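Long-range contact in RagA protein (Porphyromonas gingivalis, PDB 6SLN), which is an outer-membrane beta-barrel of the TonB-dependent receptor family and probably takes part in energised uptake of nutrients across the outer membrane: residues 859-873 against 920-934. Sequence-based numbering, arbitrary orientation.
Sequences LDADFAYIVGKWMIN and LLENASFLRLKNLKL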
# COMPACT_ATOMS: atom_id res chain seq x y z
N LEU A 859 41.33 3.87 -32.60
CA LEU A 859 41.56 3.97 -31.17
C LEU A 859 41.13 5.36 -30.74
O LEU A 859 41.64 6.35 -31.26
CB LEU A 859 43.02 3.71 -30.81
CG LEU A 859 43.30 3.69 -29.32
CD1 LEU A 859 43.86 2.35 -28.87
CD2 LEU A 859 44.26 4.79 -29.02
N ASP A 860 40.19 5.43 -29.79
CA ASP A 860 39.67 6.69 -29.29
C ASP A 860 39.84 6.77 -27.78
O ASP A 860 39.45 5.84 -27.06
CB ASP A 860 38.20 6.88 -29.68
CG ASP A 860 38.05 7.42 -31.08
OD1 ASP A 860 37.82 8.64 -31.23
OD2 ASP A 860 38.21 6.62 -32.03
N ALA A 861 40.43 7.86 -27.32
CA ALA A 861 40.64 8.12 -25.91
C ALA A 861 39.89 9.39 -25.55
O ALA A 861 40.02 10.41 -26.23
CB ALA A 861 42.13 8.27 -25.58
N ASP A 862 39.08 9.32 -24.50
CA ASP A 862 38.37 10.47 -23.98
C ASP A 862 38.90 10.74 -22.57
O ASP A 862 38.75 9.91 -21.67
CB ASP A 862 36.86 10.22 -23.99
CG ASP A 862 36.26 10.32 -25.38
OD1 ASP A 862 36.37 9.33 -26.14
OD2 ASP A 862 35.70 11.37 -25.73
N PHE A 863 39.56 11.88 -22.41
CA PHE A 863 40.04 12.34 -21.11
C PHE A 863 39.18 13.48 -20.59
O PHE A 863 38.54 14.22 -21.35
CB PHE A 863 41.47 12.84 -21.17
CG PHE A 863 42.47 11.81 -21.52
CD1 PHE A 863 42.65 11.42 -22.83
CD2 PHE A 863 43.29 11.28 -20.55
CE1 PHE A 863 43.60 10.51 -23.16
CE2 PHE A 863 44.24 10.36 -20.87
CZ PHE A 863 44.39 9.97 -22.18
N ALA A 864 39.25 13.66 -19.28
CA ALA A 864 38.52 14.69 -18.56
C ALA A 864 39.28 14.99 -17.28
O ALA A 864 39.94 14.12 -16.71
CB ALA A 864 37.09 14.23 -18.25
N TYR A 865 39.18 16.24 -16.81
CA TYR A 865 39.86 16.58 -15.57
C TYR A 865 39.07 17.59 -14.75
O TYR A 865 38.21 18.33 -15.26
CB TYR A 865 41.28 17.10 -15.83
CG TYR A 865 41.36 18.22 -16.83
CD1 TYR A 865 41.48 17.96 -18.19
CD2 TYR A 865 41.36 19.54 -16.42
CE1 TYR A 865 41.57 18.98 -19.11
CE2 TYR A 865 41.45 20.58 -17.33
CZ TYR A 865 41.56 20.29 -18.67
OH TYR A 865 41.64 21.32 -19.57
N ILE A 866 39.36 17.58 -13.46
CA ILE A 866 38.76 18.46 -12.47
C ILE A 866 39.91 18.97 -11.61
O ILE A 866 40.46 18.22 -10.80
CB ILE A 866 37.70 17.74 -11.62
CG1 ILE A 866 36.55 17.27 -12.50
CG2 ILE A 866 37.19 18.62 -10.50
CD1 ILE A 866 35.64 18.39 -12.97
N VAL A 867 40.29 20.23 -11.81
CA VAL A 867 41.44 20.84 -11.14
C VAL A 867 40.96 21.88 -10.15
O VAL A 867 40.02 22.63 -10.43
CB VAL A 867 42.40 21.48 -12.17
CG1 VAL A 867 43.59 22.10 -11.47
CG2 VAL A 867 42.84 20.44 -13.19
N GLY A 868 41.60 21.93 -8.99
CA GLY A 868 41.13 22.81 -7.94
C GLY A 868 40.16 22.19 -6.97
O GLY A 868 39.65 22.91 -6.09
N LYS A 869 39.89 20.89 -7.09
CA LYS A 869 39.06 20.17 -6.13
C LYS A 869 39.86 19.84 -4.87
O LYS A 869 40.98 19.32 -4.95
CB LYS A 869 38.49 18.90 -6.77
CG LYS A 869 37.56 18.07 -5.89
CD LYS A 869 36.43 17.45 -6.74
CE LYS A 869 35.89 16.15 -6.17
NZ LYS A 869 35.39 16.21 -4.76
N TRP A 870 39.30 20.20 -3.73
CA TRP A 870 39.76 19.76 -2.43
C TRP A 870 38.62 19.00 -1.76
O TRP A 870 37.46 19.06 -2.19
CB TRP A 870 40.22 20.93 -1.56
CG TRP A 870 41.17 21.83 -2.30
CD1 TRP A 870 40.84 22.83 -3.18
CD2 TRP A 870 42.61 21.77 -2.29
NE1 TRP A 870 41.99 23.41 -3.69
CE2 TRP A 870 43.09 22.78 -3.16
CE3 TRP A 870 43.54 20.98 -1.61
CZ2 TRP A 870 44.44 23.00 -3.36
CZ3 TRP A 870 44.90 21.21 -1.83
CH2 TRP A 870 45.33 22.21 -2.70
N MET A 871 38.96 18.25 -0.73
CA MET A 871 38.01 17.36 -0.09
C MET A 871 38.58 16.97 1.26
O MET A 871 39.78 16.71 1.38
CB MET A 871 37.76 16.11 -0.95
CG MET A 871 36.41 15.44 -0.68
SD MET A 871 35.84 14.36 -2.02
CE MET A 871 37.33 13.40 -2.35
N ILE A 872 37.73 16.98 2.27
CA ILE A 872 38.15 16.48 3.58
C ILE A 872 38.02 14.97 3.54
O ILE A 872 36.95 14.43 3.24
CB ILE A 872 37.31 17.09 4.70
CG1 ILE A 872 37.44 18.61 4.66
CG2 ILE A 872 37.70 16.52 6.07
CD1 ILE A 872 36.35 19.31 5.39
N ASN A 873 39.12 14.27 3.82
CA ASN A 873 39.14 12.82 3.83
C ASN A 873 38.73 12.36 5.22
O ASN A 873 39.56 12.06 6.08
CB ASN A 873 40.50 12.27 3.45
CG ASN A 873 40.46 10.79 3.16
OD1 ASN A 873 39.56 10.09 3.65
ND2 ASN A 873 41.40 10.30 2.35
N LEU A 920 43.97 16.22 6.49
CA LEU A 920 42.64 15.75 6.08
C LEU A 920 42.08 16.58 4.93
O LEU A 920 41.25 16.07 4.18
CB LEU A 920 41.60 15.73 7.21
CG LEU A 920 41.92 14.95 8.49
CD1 LEU A 920 40.67 14.74 9.31
CD2 LEU A 920 42.58 13.63 8.16
N LEU A 921 42.49 17.83 4.75
CA LEU A 921 42.04 18.57 3.57
C LEU A 921 42.97 18.24 2.42
O LEU A 921 44.07 18.77 2.33
CB LEU A 921 41.98 20.07 3.81
CG LEU A 921 41.36 20.88 2.65
CD1 LEU A 921 39.91 20.40 2.32
CD2 LEU A 921 41.42 22.40 2.90
N GLU A 922 42.54 17.36 1.52
CA GLU A 922 43.43 16.87 0.47
C GLU A 922 43.07 17.46 -0.88
O GLU A 922 41.91 17.73 -1.18
CB GLU A 922 43.37 15.34 0.38
CG GLU A 922 43.87 14.63 1.61
CD GLU A 922 43.86 13.13 1.43
OE1 GLU A 922 44.20 12.69 0.31
OE2 GLU A 922 43.48 12.40 2.38
N ASN A 923 44.10 17.63 -1.71
CA ASN A 923 43.94 17.95 -3.13
C ASN A 923 43.26 16.81 -3.89
O ASN A 923 43.93 15.88 -4.35
CB ASN A 923 45.30 18.25 -3.75
CG ASN A 923 45.18 18.87 -5.11
OD1 ASN A 923 44.36 18.45 -5.93
ND2 ASN A 923 45.99 19.89 -5.35
N ALA A 924 41.94 16.89 -4.03
CA ALA A 924 41.18 15.86 -4.72
C ALA A 924 41.02 16.14 -6.22
O ALA A 924 40.08 15.63 -6.85
CB ALA A 924 39.81 15.68 -4.06
N SER A 925 41.92 16.93 -6.81
CA SER A 925 41.91 17.12 -8.25
C SER A 925 42.33 15.83 -8.95
O SER A 925 43.00 14.97 -8.37
CB SER A 925 42.84 18.26 -8.66
OG SER A 925 42.80 19.30 -7.71
N PHE A 926 41.93 15.70 -10.22
CA PHE A 926 42.21 14.43 -10.89
C PHE A 926 42.05 14.56 -12.39
O PHE A 926 41.26 15.37 -12.89
CB PHE A 926 41.31 13.30 -10.37
CG PHE A 926 39.84 13.50 -10.67
CD1 PHE A 926 39.27 12.98 -11.82
CD2 PHE A 926 39.03 14.20 -9.78
CE1 PHE A 926 37.90 13.15 -12.08
CE2 PHE A 926 37.67 14.35 -10.03
CZ PHE A 926 37.11 13.83 -11.18
N LEU A 927 42.81 13.75 -13.11
CA LEU A 927 42.64 13.50 -14.53
C LEU A 927 42.20 12.06 -14.69
O LEU A 927 42.80 11.15 -14.10
CB LEU A 927 43.94 13.77 -15.27
CG LEU A 927 44.21 13.11 -16.61
CD1 LEU A 927 43.42 13.79 -17.69
CD2 LEU A 927 45.71 13.17 -16.94
N ARG A 928 41.14 11.83 -15.46
CA ARG A 928 40.62 10.49 -15.65
C ARG A 928 40.58 10.18 -17.13
O ARG A 928 39.97 10.92 -17.91
CB ARG A 928 39.24 10.34 -15.02
CG ARG A 928 38.94 8.92 -14.58
CD ARG A 928 37.97 8.96 -13.41
NE ARG A 928 38.61 8.58 -12.16
CZ ARG A 928 38.05 8.69 -10.96
NH1 ARG A 928 36.83 9.19 -10.84
NH2 ARG A 928 38.73 8.30 -9.88
N LEU A 929 41.24 9.10 -17.52
CA LEU A 929 41.01 8.51 -18.84
C LEU A 929 39.62 7.91 -18.78
O LEU A 929 39.43 6.81 -18.25
CB LEU A 929 42.07 7.48 -19.16
CG LEU A 929 41.92 6.76 -20.50
CD1 LEU A 929 41.68 7.76 -21.62
CD2 LEU A 929 43.15 5.91 -20.80
N LYS A 930 38.62 8.64 -19.28
CA LYS A 930 37.24 8.19 -19.13
C LYS A 930 36.90 7.06 -20.08
O LYS A 930 36.22 6.11 -19.71
CB LYS A 930 36.28 9.36 -19.34
CG LYS A 930 36.20 10.28 -18.17
CD LYS A 930 34.77 10.48 -17.74
CE LYS A 930 34.33 9.41 -16.74
NZ LYS A 930 34.81 9.71 -15.37
N ASN A 931 37.40 7.13 -21.31
CA ASN A 931 37.03 6.17 -22.32
C ASN A 931 38.24 5.87 -23.18
O ASN A 931 38.92 6.80 -23.64
CB ASN A 931 35.87 6.72 -23.17
CG ASN A 931 35.44 5.77 -24.26
OD1 ASN A 931 34.62 4.89 -24.04
ND2 ASN A 931 35.98 5.97 -25.46
N LEU A 932 38.53 4.59 -23.37
CA LEU A 932 39.51 4.14 -24.35
C LEU A 932 38.85 3.01 -25.12
O LEU A 932 38.26 2.10 -24.53
CB LEU A 932 40.80 3.69 -23.67
CG LEU A 932 42.01 3.40 -24.57
CD1 LEU A 932 42.54 4.66 -25.24
CD2 LEU A 932 43.09 2.74 -23.74
N LYS A 933 38.91 3.09 -26.45
CA LYS A 933 38.21 2.11 -27.26
C LYS A 933 39.01 1.80 -28.51
O LYS A 933 39.33 2.70 -29.30
CB LYS A 933 36.80 2.59 -27.63
CG LYS A 933 36.02 1.64 -28.52
CD LYS A 933 34.76 2.28 -29.07
CE LYS A 933 33.55 1.95 -28.22
NZ LYS A 933 32.27 2.00 -28.99
N LEU A 934 39.36 0.53 -28.68
CA LEU A 934 39.87 0.01 -29.93
C LEU A 934 38.70 -0.60 -30.68
O LEU A 934 38.03 -1.50 -30.17
CB LEU A 934 40.96 -1.02 -29.68
CG LEU A 934 41.53 -1.61 -30.96
CD1 LEU A 934 42.41 -0.57 -31.64
CD2 LEU A 934 42.29 -2.87 -30.68
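L859 to V867 and F926 to L934 run antiparallel, their strand axes 178° apart, with A864 paired with R928 and I866 with F926, each pair joined by two backbone hydrogen bonds. A classic beta bulge interrupts the ladder: K930 and N931 both face D862, whose O accepts a bond from N931 N at 3.1 Å and a weak one from K930 N. Past G868 and A924, M871 pairs with E922, the short strands there at 135°, less strictly antiparallel. On the face carrying A861, F863 and L929, the methyl CD1 of L929 sits over the centre of the F863 ring, 3.6 Å from its centroid. L932 CD1 touches A861 CB at 3.6 Å. On the other face I866 and F926 lie side by side, I866 CG1 3.7 Å from F926 CZ. The R928 guanidinium forms salt bridges with D971 and E973. At the kink N923 OD1 accepts from S925 N, an Asx turn, while the W870 ring lies across N923, CZ3 3.6 Å from its CB. N873 ND2 hydrogen-bonds E922 OE2 at 3.0 Å from above the carboxylate plane; R876 and K968 grip this carboxylate through salt bridges. Tilted, hydrogen-bonded neighbours of this kind, here flanked by strands 844-853 and 951-964, build the wall of a TonB-dependent receptor barrel, with K930 NZ hydrogen-bonded to Q123 in the plug-domain region.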